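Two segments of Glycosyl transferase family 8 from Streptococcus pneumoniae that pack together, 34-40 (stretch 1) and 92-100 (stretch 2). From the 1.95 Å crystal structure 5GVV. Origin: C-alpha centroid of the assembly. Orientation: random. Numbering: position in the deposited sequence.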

# COMPACT_ATOMS: atom_id res chain seq x y z
N LEU A 34 16.82 0.76 16.49
CA LEU A 34 15.83 -0.30 16.64
C LEU A 34 16.18 -1.53 15.80
O LEU A 34 16.42 -1.43 14.59
CB LEU A 34 14.45 0.22 16.24
CG LEU A 34 14.01 1.54 16.88
CD1 LEU A 34 12.75 2.03 16.21
CD2 LEU A 34 13.78 1.37 18.37
N LYS A 35 16.23 -2.69 16.45
CA LYS A 35 16.34 -3.94 15.72
C LYS A 35 14.93 -4.47 15.56
O LYS A 35 14.33 -5.00 16.50
CB LYS A 35 17.21 -4.94 16.48
CG LYS A 35 17.46 -6.23 15.72
CD LYS A 35 18.45 -7.10 16.47
CE LYS A 35 18.70 -8.42 15.76
NZ LYS A 35 19.57 -9.28 16.61
N ILE A 36 14.39 -4.30 14.35
CA ILE A 36 13.00 -4.66 14.08
C ILE A 36 12.89 -6.02 13.38
O ILE A 36 13.45 -6.22 12.30
CB ILE A 36 12.31 -3.59 13.22
CG1 ILE A 36 12.21 -2.27 14.00
CG2 ILE A 36 10.92 -4.05 12.80
CD1 ILE A 36 11.65 -1.12 13.19
N TYR A 37 12.15 -6.94 14.00
CA TYR A 37 11.81 -8.20 13.35
C TYR A 37 10.43 -8.04 12.72
O TYR A 37 9.54 -7.42 13.31
CB TYR A 37 11.77 -9.34 14.37
CG TYR A 37 13.09 -9.66 15.04
CD1 TYR A 37 13.83 -10.77 14.66
CD2 TYR A 37 13.58 -8.88 16.08
CE1 TYR A 37 15.02 -11.09 15.27
CE2 TYR A 37 14.78 -9.19 16.71
CZ TYR A 37 15.50 -10.30 16.30
OH TYR A 37 16.70 -10.63 16.91
N LEU A 38 10.24 -8.59 11.52
CA LEU A 38 8.91 -8.59 10.90
C LEU A 38 8.52 -9.99 10.46
O LEU A 38 9.06 -10.51 9.48
CB LEU A 38 8.85 -7.62 9.72
CG LEU A 38 7.55 -7.61 8.91
CD1 LEU A 38 6.36 -7.36 9.82
CD2 LEU A 38 7.61 -6.54 7.83
N LEU A 39 7.60 -10.59 11.20
CA LEU A 39 7.11 -11.92 10.86
C LEU A 39 6.12 -11.83 9.70
O LEU A 39 5.14 -11.08 9.77
CB LEU A 39 6.47 -12.59 12.08
CG LEU A 39 7.41 -13.37 13.00
CD1 LEU A 39 8.42 -12.45 13.66
CD2 LEU A 39 6.63 -14.17 14.06
N ASN A 40 6.38 -12.58 8.63
CA ASN A 40 5.52 -12.53 7.45
C ASN A 40 5.71 -13.77 6.58
O ASN A 40 6.63 -14.55 6.81
CB ASN A 40 5.81 -11.27 6.62
CG ASN A 40 7.15 -11.35 5.89
OD1 ASN A 40 7.21 -11.47 4.67
ND2 ASN A 40 8.25 -11.26 6.65
N PHE A 92 5.08 -17.40 17.33
CA PHE A 92 6.39 -17.88 16.88
C PHE A 92 7.53 -16.91 17.17
O PHE A 92 8.64 -17.09 16.67
CB PHE A 92 6.35 -18.21 15.39
CG PHE A 92 5.33 -19.24 15.01
CD1 PHE A 92 5.63 -20.59 15.10
CD2 PHE A 92 4.07 -18.86 14.56
CE1 PHE A 92 4.69 -21.55 14.75
CE2 PHE A 92 3.12 -19.81 14.21
CZ PHE A 92 3.43 -21.15 14.31
N ILE A 93 7.26 -15.88 17.96
CA ILE A 93 8.28 -14.89 18.30
C ILE A 93 9.61 -15.48 18.80
O ILE A 93 10.67 -15.13 18.27
CB ILE A 93 7.73 -13.80 19.27
CG1 ILE A 93 6.83 -12.82 18.51
CG2 ILE A 93 8.86 -13.04 19.94
CD1 ILE A 93 6.05 -11.86 19.41
N PRO A 94 9.57 -16.38 19.80
CA PRO A 94 10.87 -16.86 20.31
C PRO A 94 11.61 -17.78 19.34
O PRO A 94 12.73 -18.20 19.64
CB PRO A 94 10.49 -17.62 21.59
CG PRO A 94 9.10 -18.09 21.34
CD PRO A 94 8.44 -16.99 20.53
N ASP A 95 11.01 -18.07 18.19
CA ASP A 95 11.69 -18.87 17.17
C ASP A 95 12.59 -18.01 16.27
O ASP A 95 13.41 -18.55 15.52
CB ASP A 95 10.67 -19.64 16.32
CG ASP A 95 10.00 -20.77 17.09
OD1 ASP A 95 10.66 -21.37 17.95
OD2 ASP A 95 8.81 -21.05 16.82
N PHE A 96 12.43 -16.69 16.36
CA PHE A 96 13.20 -15.77 15.52
C PHE A 96 14.06 -14.79 16.31
O PHE A 96 15.19 -14.49 15.92
CB PHE A 96 12.27 -14.98 14.60
CG PHE A 96 11.53 -15.83 13.61
CD1 PHE A 96 10.22 -16.24 13.86
CD2 PHE A 96 12.13 -16.21 12.41
CE1 PHE A 96 9.53 -17.01 12.95
CE2 PHE A 96 11.44 -16.98 11.49
CZ PHE A 96 10.14 -17.39 11.76
N VAL A 97 13.51 -14.27 17.41
CA VAL A 97 14.17 -13.21 18.17
C VAL A 97 15.27 -13.78 19.07
O VAL A 97 15.05 -14.74 19.81
CB VAL A 97 13.15 -12.42 19.02
CG1 VAL A 97 13.83 -11.26 19.73
CG2 VAL A 97 12.01 -11.92 18.13
N THR A 98 16.46 -13.17 19.01
CA THR A 98 17.62 -13.68 19.75
C THR A 98 17.83 -12.92 21.06
O THR A 98 18.59 -13.36 21.92
CB THR A 98 18.91 -13.58 18.91
OG1 THR A 98 19.23 -12.20 18.68
CG2 THR A 98 18.74 -14.28 17.58
N GLU A 99 17.15 -11.79 21.20
CA GLU A 99 17.27 -10.99 22.41
C GLU A 99 16.43 -11.56 23.55
O GLU A 99 15.41 -12.22 23.31
CB GLU A 99 16.89 -9.53 22.14
CG GLU A 99 17.90 -8.75 21.30
CD GLU A 99 17.86 -9.10 19.82
OE1 GLU A 99 16.88 -9.73 19.37
OE2 GLU A 99 18.81 -8.73 19.11
N ASP A 100 16.87 -11.34 24.78
CA ASP A 100 16.15 -11.87 25.94
C ASP A 100 14.85 -11.10 26.19
O ASP A 100 13.90 -11.64 26.76
CB ASP A 100 17.05 -11.85 27.18
CG ASP A 100 18.29 -12.72 27.02
OD1 ASP A 100 18.26 -13.69 26.23
OD2 ASP A 100 19.31 -12.42 27.68

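Residues 34-40 form a strand, and its side chains take turns: Lys 35, Tyr 37 and Leu 39 point toward the second stretch, while Leu 34, Ile 36, Leu 38 and Asn 40 do not reach it. The backbones run in opposite directions, the nearest CA pairs being Lys 35 with Glu 99, Tyr 37 with Val 97 and Leu 39 with Ile 93. With CA atoms 7.3 Å apart even at Tyr 37 and Val 97, no backbone-to-backbone hydrogen bond joins the two; the strand's side chains do the work, meeting both side chains and backbone of the second stretch. The second stretch holds its own shape partly through the carbonyl of Ile 93, whose O accepts from N of Phe 96 (3.0 Å) and N of Val 97 (3.1 Å).

Polar chemistry gathers at one end. Glu 99 receives two donors, one on each carboxylate oxygen: Lys 35 NZ forms a salt bridge to Glu 99 OE2 at 2.7 Å, and Tyr 37 OH donates to Glu 99 OE1 at 2.6 Å, near the plane of the ring. With all four chi angles t, the extended side chain of Lys 35 carries its ammonium to this meeting point. The same phenol oxygen accepts a weak but nearly straight bond from the backbone, Thr 98 N to Tyr 37 OH at 3.3 Å, and another weak one from Lys 35 NZ to Tyr 37 OH at 3.2 Å.

Apolar packing takes over along the rest of the tyrosine. Val 97 CG2 sits almost squarely over one face of the Tyr 37 ring, 3.9 Å from its centroid, in a CH-pi contact. Farther along, Leu 39 makes apolar contacts with the second stretch: its CG lies 4.1 Å from Phe 96 CD1, and its CD2 lies 4.3 Å from Phe 92 CB, although the Phe 92 ring itself leads away.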